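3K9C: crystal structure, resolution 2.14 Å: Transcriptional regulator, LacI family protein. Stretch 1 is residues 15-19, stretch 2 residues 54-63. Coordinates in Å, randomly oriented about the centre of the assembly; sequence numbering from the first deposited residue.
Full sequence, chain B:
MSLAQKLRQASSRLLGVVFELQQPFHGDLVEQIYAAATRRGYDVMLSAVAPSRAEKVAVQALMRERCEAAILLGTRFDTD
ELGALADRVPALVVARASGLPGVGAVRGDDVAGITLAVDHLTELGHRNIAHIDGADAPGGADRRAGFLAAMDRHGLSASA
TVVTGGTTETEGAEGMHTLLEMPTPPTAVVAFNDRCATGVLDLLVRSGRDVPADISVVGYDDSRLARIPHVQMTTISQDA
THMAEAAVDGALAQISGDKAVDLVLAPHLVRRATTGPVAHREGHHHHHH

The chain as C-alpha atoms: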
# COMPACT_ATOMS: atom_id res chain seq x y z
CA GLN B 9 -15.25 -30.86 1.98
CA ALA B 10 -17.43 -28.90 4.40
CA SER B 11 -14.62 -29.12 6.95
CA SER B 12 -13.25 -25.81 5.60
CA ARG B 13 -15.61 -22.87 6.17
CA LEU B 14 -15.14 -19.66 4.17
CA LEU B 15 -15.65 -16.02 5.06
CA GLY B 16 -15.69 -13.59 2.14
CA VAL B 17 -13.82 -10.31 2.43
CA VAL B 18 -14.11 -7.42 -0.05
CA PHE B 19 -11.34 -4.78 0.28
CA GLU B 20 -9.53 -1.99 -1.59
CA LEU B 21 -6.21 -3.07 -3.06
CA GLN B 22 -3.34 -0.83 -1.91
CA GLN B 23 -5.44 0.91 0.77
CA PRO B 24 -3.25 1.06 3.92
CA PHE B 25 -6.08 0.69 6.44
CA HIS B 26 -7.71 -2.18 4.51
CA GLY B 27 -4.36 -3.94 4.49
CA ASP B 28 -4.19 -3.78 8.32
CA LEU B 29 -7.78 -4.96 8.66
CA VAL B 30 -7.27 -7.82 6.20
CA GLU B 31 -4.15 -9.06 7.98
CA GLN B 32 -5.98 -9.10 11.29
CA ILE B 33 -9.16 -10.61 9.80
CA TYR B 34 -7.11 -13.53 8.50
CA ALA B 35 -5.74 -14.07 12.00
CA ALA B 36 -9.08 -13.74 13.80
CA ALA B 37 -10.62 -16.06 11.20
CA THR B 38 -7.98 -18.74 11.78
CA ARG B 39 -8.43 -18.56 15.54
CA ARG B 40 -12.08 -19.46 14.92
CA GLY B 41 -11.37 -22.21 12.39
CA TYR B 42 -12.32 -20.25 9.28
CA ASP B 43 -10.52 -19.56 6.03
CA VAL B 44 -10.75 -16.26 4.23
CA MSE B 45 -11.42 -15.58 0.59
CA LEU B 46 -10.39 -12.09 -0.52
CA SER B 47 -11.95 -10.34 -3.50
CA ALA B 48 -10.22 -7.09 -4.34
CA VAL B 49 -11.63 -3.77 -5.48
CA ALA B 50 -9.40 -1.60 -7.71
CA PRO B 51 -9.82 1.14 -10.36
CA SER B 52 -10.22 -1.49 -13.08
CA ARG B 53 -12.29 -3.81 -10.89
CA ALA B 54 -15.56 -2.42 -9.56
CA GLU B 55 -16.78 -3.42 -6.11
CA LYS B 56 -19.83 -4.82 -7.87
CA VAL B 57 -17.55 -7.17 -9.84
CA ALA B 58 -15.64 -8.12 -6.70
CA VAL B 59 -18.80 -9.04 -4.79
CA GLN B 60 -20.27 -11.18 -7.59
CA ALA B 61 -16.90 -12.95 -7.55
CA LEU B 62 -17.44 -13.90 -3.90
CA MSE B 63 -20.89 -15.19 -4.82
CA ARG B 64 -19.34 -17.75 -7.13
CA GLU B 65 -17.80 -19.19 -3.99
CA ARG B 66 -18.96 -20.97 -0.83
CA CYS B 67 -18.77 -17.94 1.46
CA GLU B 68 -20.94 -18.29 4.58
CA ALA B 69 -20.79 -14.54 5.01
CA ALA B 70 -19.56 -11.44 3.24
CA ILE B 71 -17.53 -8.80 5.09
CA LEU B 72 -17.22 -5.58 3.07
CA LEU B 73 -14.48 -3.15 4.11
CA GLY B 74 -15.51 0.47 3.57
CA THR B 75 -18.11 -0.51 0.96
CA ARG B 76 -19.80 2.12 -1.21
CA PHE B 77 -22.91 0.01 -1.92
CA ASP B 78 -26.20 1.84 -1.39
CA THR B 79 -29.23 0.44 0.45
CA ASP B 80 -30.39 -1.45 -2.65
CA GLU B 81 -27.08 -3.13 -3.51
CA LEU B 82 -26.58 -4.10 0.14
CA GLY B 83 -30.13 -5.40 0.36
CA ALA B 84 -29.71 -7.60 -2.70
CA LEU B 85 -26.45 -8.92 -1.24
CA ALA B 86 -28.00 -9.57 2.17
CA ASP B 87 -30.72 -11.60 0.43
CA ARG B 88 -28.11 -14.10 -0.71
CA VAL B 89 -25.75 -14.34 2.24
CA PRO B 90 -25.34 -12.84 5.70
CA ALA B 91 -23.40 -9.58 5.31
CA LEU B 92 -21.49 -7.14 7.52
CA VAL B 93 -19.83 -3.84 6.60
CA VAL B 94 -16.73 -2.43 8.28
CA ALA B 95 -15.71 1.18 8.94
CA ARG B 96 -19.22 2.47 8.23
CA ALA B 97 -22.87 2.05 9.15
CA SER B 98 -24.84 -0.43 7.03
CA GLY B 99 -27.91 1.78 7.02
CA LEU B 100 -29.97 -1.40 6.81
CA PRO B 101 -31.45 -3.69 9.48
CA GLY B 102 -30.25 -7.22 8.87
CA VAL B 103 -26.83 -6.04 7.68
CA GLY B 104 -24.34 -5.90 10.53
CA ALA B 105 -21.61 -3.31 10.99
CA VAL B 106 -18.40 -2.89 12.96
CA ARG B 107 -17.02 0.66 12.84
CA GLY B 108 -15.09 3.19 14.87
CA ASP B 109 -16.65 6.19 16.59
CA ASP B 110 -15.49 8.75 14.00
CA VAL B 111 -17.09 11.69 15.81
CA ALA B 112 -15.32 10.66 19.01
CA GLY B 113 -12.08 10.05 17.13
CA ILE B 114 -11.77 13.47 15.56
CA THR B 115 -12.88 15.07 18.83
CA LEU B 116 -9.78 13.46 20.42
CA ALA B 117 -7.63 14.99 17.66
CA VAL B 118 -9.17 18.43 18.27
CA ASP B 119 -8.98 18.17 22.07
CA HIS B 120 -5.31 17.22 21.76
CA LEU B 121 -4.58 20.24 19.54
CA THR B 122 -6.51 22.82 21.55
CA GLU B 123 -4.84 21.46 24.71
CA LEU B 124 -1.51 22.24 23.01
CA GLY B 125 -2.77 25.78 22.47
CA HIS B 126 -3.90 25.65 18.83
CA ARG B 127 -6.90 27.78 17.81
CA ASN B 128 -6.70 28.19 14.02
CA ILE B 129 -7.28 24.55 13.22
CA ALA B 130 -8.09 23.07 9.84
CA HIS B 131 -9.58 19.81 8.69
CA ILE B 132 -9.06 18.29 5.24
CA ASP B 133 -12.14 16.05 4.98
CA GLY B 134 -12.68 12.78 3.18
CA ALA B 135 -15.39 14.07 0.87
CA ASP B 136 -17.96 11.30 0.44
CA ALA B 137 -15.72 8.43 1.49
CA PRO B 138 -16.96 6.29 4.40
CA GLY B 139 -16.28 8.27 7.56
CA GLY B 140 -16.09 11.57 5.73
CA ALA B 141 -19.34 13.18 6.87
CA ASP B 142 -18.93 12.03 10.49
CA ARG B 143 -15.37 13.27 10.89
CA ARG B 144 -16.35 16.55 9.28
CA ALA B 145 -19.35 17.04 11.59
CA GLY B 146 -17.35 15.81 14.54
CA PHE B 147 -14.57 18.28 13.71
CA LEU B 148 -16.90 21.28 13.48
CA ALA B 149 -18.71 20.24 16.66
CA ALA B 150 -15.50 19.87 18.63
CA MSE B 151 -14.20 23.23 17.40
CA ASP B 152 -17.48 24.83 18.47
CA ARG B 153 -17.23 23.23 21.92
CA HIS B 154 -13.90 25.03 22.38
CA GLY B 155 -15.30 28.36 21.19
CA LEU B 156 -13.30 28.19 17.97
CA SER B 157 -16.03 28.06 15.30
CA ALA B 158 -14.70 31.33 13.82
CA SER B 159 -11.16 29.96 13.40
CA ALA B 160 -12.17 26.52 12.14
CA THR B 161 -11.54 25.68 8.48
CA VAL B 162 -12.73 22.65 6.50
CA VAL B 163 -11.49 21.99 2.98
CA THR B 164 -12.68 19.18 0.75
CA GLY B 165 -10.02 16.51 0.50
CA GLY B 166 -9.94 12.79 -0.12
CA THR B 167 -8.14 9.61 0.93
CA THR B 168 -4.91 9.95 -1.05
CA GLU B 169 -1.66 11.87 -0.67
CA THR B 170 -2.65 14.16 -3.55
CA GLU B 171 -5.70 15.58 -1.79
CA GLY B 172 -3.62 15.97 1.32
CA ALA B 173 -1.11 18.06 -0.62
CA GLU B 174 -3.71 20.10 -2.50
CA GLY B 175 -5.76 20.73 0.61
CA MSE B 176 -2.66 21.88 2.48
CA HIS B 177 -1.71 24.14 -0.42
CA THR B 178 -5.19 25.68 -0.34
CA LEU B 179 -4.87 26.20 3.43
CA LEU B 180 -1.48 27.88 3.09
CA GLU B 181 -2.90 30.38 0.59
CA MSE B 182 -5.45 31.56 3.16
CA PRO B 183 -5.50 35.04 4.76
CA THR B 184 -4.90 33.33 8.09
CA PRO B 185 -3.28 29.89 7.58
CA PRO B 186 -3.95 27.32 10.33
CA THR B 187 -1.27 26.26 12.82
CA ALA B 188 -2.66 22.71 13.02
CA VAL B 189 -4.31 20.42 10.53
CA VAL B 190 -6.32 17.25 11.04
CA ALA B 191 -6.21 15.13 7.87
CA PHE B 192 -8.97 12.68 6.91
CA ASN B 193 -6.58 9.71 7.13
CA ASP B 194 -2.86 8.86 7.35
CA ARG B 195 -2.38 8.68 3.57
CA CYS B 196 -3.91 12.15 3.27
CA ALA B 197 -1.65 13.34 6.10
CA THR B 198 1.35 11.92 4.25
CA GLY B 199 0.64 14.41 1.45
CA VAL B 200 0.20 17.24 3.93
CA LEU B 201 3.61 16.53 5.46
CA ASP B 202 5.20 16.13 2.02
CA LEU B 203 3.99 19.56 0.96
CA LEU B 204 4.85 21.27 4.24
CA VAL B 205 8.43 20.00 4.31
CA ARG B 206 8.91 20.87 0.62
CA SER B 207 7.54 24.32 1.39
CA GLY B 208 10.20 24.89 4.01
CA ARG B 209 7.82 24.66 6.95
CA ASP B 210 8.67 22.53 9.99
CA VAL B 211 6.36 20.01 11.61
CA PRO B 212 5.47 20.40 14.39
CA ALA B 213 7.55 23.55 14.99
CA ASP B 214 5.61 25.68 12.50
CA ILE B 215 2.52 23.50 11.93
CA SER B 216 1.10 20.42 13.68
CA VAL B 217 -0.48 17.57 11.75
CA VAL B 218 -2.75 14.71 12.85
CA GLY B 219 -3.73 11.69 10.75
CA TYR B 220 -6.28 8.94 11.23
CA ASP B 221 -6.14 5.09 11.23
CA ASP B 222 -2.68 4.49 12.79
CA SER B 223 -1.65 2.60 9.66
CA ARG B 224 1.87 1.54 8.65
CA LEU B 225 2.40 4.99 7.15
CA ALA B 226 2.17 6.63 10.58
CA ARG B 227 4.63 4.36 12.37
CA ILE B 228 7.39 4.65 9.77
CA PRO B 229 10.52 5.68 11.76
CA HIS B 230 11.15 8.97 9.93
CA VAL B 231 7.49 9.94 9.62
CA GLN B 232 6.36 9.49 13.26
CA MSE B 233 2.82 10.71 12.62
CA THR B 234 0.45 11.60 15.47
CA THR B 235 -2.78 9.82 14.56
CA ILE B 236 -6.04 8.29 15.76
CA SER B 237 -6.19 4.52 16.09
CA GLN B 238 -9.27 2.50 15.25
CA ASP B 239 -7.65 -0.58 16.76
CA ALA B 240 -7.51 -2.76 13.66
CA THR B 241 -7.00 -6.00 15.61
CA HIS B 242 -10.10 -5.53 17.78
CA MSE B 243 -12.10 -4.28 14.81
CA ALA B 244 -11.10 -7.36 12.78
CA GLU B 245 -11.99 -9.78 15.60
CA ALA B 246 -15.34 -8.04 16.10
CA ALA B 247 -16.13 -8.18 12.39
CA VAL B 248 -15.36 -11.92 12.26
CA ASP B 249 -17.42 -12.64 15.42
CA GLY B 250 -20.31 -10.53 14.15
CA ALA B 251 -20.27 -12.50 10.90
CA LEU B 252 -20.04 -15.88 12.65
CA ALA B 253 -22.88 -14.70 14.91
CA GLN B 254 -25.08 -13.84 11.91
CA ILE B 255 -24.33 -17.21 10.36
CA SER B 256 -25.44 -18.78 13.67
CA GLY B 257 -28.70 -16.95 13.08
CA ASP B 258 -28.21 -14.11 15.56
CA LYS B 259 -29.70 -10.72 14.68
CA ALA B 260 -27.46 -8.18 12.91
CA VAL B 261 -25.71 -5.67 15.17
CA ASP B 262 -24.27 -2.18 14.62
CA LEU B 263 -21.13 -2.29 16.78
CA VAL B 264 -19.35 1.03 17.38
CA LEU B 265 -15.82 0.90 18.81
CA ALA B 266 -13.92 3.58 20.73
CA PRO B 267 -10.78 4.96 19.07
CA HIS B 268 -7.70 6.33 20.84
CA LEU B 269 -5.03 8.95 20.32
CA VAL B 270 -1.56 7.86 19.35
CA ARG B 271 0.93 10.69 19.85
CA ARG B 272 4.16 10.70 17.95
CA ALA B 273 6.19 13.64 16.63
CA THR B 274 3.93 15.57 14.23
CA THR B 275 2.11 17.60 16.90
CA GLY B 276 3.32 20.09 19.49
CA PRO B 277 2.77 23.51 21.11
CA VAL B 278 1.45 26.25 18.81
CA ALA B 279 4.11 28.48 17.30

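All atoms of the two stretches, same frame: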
# COMPACT_ATOMS: atom_id res chain seq x y z
N LEU B 15 -15.10 -17.33 4.76
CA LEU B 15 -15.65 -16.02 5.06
C LEU B 15 -15.14 -15.12 3.92
O LEU B 15 -13.94 -15.07 3.64
CB LEU B 15 -15.15 -15.48 6.40
CG LEU B 15 -15.85 -16.02 7.64
CD1 LEU B 15 -15.44 -15.18 8.85
CD2 LEU B 15 -17.36 -15.95 7.46
N GLY B 16 -16.07 -14.45 3.25
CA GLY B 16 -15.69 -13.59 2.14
C GLY B 16 -15.32 -12.20 2.61
O GLY B 16 -16.00 -11.63 3.46
N VAL B 17 -14.25 -11.66 2.06
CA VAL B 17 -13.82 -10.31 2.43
C VAL B 17 -13.54 -9.43 1.21
O VAL B 17 -12.66 -9.72 0.41
CB VAL B 17 -12.54 -10.35 3.31
CG1 VAL B 17 -12.11 -8.94 3.68
CG2 VAL B 17 -12.78 -11.18 4.55
N VAL B 18 -14.31 -8.35 1.06
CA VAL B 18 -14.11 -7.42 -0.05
C VAL B 18 -13.28 -6.25 0.50
O VAL B 18 -13.61 -5.69 1.55
CB VAL B 18 -15.47 -6.91 -0.58
CG1 VAL B 18 -15.27 -5.94 -1.73
CG2 VAL B 18 -16.32 -8.09 -1.04
N PHE B 19 -12.20 -5.87 -0.19
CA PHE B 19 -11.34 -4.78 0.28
C PHE B 19 -10.65 -4.04 -0.86
O PHE B 19 -10.50 -4.58 -1.96
CB PHE B 19 -10.26 -5.31 1.23
CG PHE B 19 -9.10 -5.94 0.52
CD1 PHE B 19 -7.87 -5.30 0.46
CD2 PHE B 19 -9.24 -7.17 -0.10
CE1 PHE B 19 -6.80 -5.87 -0.22
CE2 PHE B 19 -8.19 -7.76 -0.78
CZ PHE B 19 -6.96 -7.11 -0.84
N ALA B 54 -14.48 -2.94 -10.38
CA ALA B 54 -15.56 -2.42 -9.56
C ALA B 54 -15.94 -3.32 -8.39
O ALA B 54 -15.85 -4.55 -8.47
CB ALA B 54 -16.79 -2.15 -10.42
N GLU B 55 -16.37 -2.68 -7.30
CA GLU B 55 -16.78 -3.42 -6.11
C GLU B 55 -17.92 -4.36 -6.45
O GLU B 55 -18.08 -5.41 -5.82
CB GLU B 55 -17.19 -2.46 -5.00
CG GLU B 55 -17.81 -3.16 -3.81
CD GLU B 55 -17.95 -2.27 -2.60
OE1 GLU B 55 -18.27 -1.07 -2.80
OE2 GLU B 55 -17.75 -2.76 -1.47
N LYS B 56 -18.72 -3.99 -7.44
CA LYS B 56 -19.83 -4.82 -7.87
C LYS B 56 -19.26 -6.13 -8.44
O LYS B 56 -19.77 -7.22 -8.17
CB LYS B 56 -20.64 -4.09 -8.94
CG LYS B 56 -21.92 -4.80 -9.37
CD LYS B 56 -22.63 -4.03 -10.49
CE LYS B 56 -21.84 -4.05 -11.79
NZ LYS B 56 -22.45 -3.22 -12.87
N VAL B 57 -18.20 -6.01 -9.23
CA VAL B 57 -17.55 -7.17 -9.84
C VAL B 57 -16.90 -8.05 -8.77
O VAL B 57 -16.96 -9.28 -8.83
CB VAL B 57 -16.47 -6.72 -10.85
CG1 VAL B 57 -15.72 -7.93 -11.41
CG2 VAL B 57 -17.11 -5.92 -11.99
N ALA B 58 -16.29 -7.41 -7.79
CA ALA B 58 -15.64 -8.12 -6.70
C ALA B 58 -16.65 -8.93 -5.88
O ALA B 58 -16.38 -10.08 -5.52
CB ALA B 58 -14.91 -7.14 -5.81
N VAL B 59 -17.80 -8.34 -5.59
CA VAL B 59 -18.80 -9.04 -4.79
C VAL B 59 -19.37 -10.24 -5.55
O VAL B 59 -19.46 -11.33 -4.98
CB VAL B 59 -19.96 -8.12 -4.35
CG1 VAL B 59 -20.96 -8.92 -3.51
CG2 VAL B 59 -19.42 -6.94 -3.53
N GLN B 60 -19.73 -10.06 -6.82
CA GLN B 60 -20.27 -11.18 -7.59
C GLN B 60 -19.26 -12.32 -7.58
O GLN B 60 -19.63 -13.49 -7.58
CB GLN B 60 -20.55 -10.75 -9.03
CG GLN B 60 -21.41 -9.52 -9.14
CD GLN B 60 -21.70 -9.12 -10.57
OE1 GLN B 60 -20.90 -9.38 -11.47
NE2 GLN B 60 -22.84 -8.47 -10.78
N ALA B 61 -17.98 -11.96 -7.58
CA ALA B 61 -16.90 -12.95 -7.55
C ALA B 61 -17.00 -13.80 -6.28
O ALA B 61 -16.79 -15.01 -6.33
CB ALA B 61 -15.55 -12.25 -7.61
N LEU B 62 -17.31 -13.17 -5.16
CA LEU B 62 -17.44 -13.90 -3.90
C LEU B 62 -18.64 -14.84 -3.97
O LEU B 62 -18.64 -15.91 -3.37
CB LEU B 62 -17.64 -12.95 -2.72
CG LEU B 62 -16.42 -12.39 -1.99
CD1 LEU B 62 -16.88 -11.53 -0.82
CD2 LEU B 62 -15.54 -13.53 -1.49
N MSE B 63 -19.67 -14.41 -4.70
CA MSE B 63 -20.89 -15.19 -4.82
C MSE B 63 -20.66 -16.50 -5.55
O MSE B 63 -21.39 -17.48 -5.34
CB MSE B 63 -21.96 -14.36 -5.51
CG MSE B 63 -22.30 -13.08 -4.78
SE MSE B 63 -23.09 -13.44 -3.05
CE MSE B 63 -21.47 -13.57 -1.98

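Helices that pack against the strands of an α/β domain usually do so largely through apolar side chains, and the pairing of strand 15-19 with helix 55-63 is a compact example. The two elements run nearly antiparallel, at 169°, with axes 8.9 Å apart at closest approach. No hydrogen bond crosses between them. Backbone bonds stay within the second stretch, as in A58 N to A54 O (3.0 Å) and V59 N to E55 O (3.0 Å), with A54 at the N-cap position.

Apolar contact between side chains centres on V18, whose CA-to-CB bond points toward the helix. Its chi1 is t, and its two methyls reach different neighbours: V18 CG2 lies 3.5 Å from L62 CD1 and 4.1 Å from V59 CG2, while V18 CG1 lies 4.3 Å from A58 CB. The small A58 side chain also points toward the strand. Alternation turns the CA-to-CB bonds of L15, V17 and F19 away, and G16 has no side chain, which leaves V18.

A second kind of contact sets a side chain against backbone. L62 reaches G16, with L62 CD2 3.6 Å from G16 CA. The absence of a side chain at G16 leaves room for the leucine: an ideal CB here would fall 2.8 Å from L62 CD1, a clash. The same CD1 of L62 lies 3.9 Å from V17 N, so V17 meets the helix through its backbone although its side chain is turned away.

The one polar side chain involved makes a packing contact. The CA-to-CB bond of E55 points sideways relative to the strand, but its chain brings E55 OE2 to 4.0 Å from V18 CG1; its carboxylate oxygens are hydrogen-bonded elsewhere in the structure. Altogether 238 Å² is buried, summed over both sides.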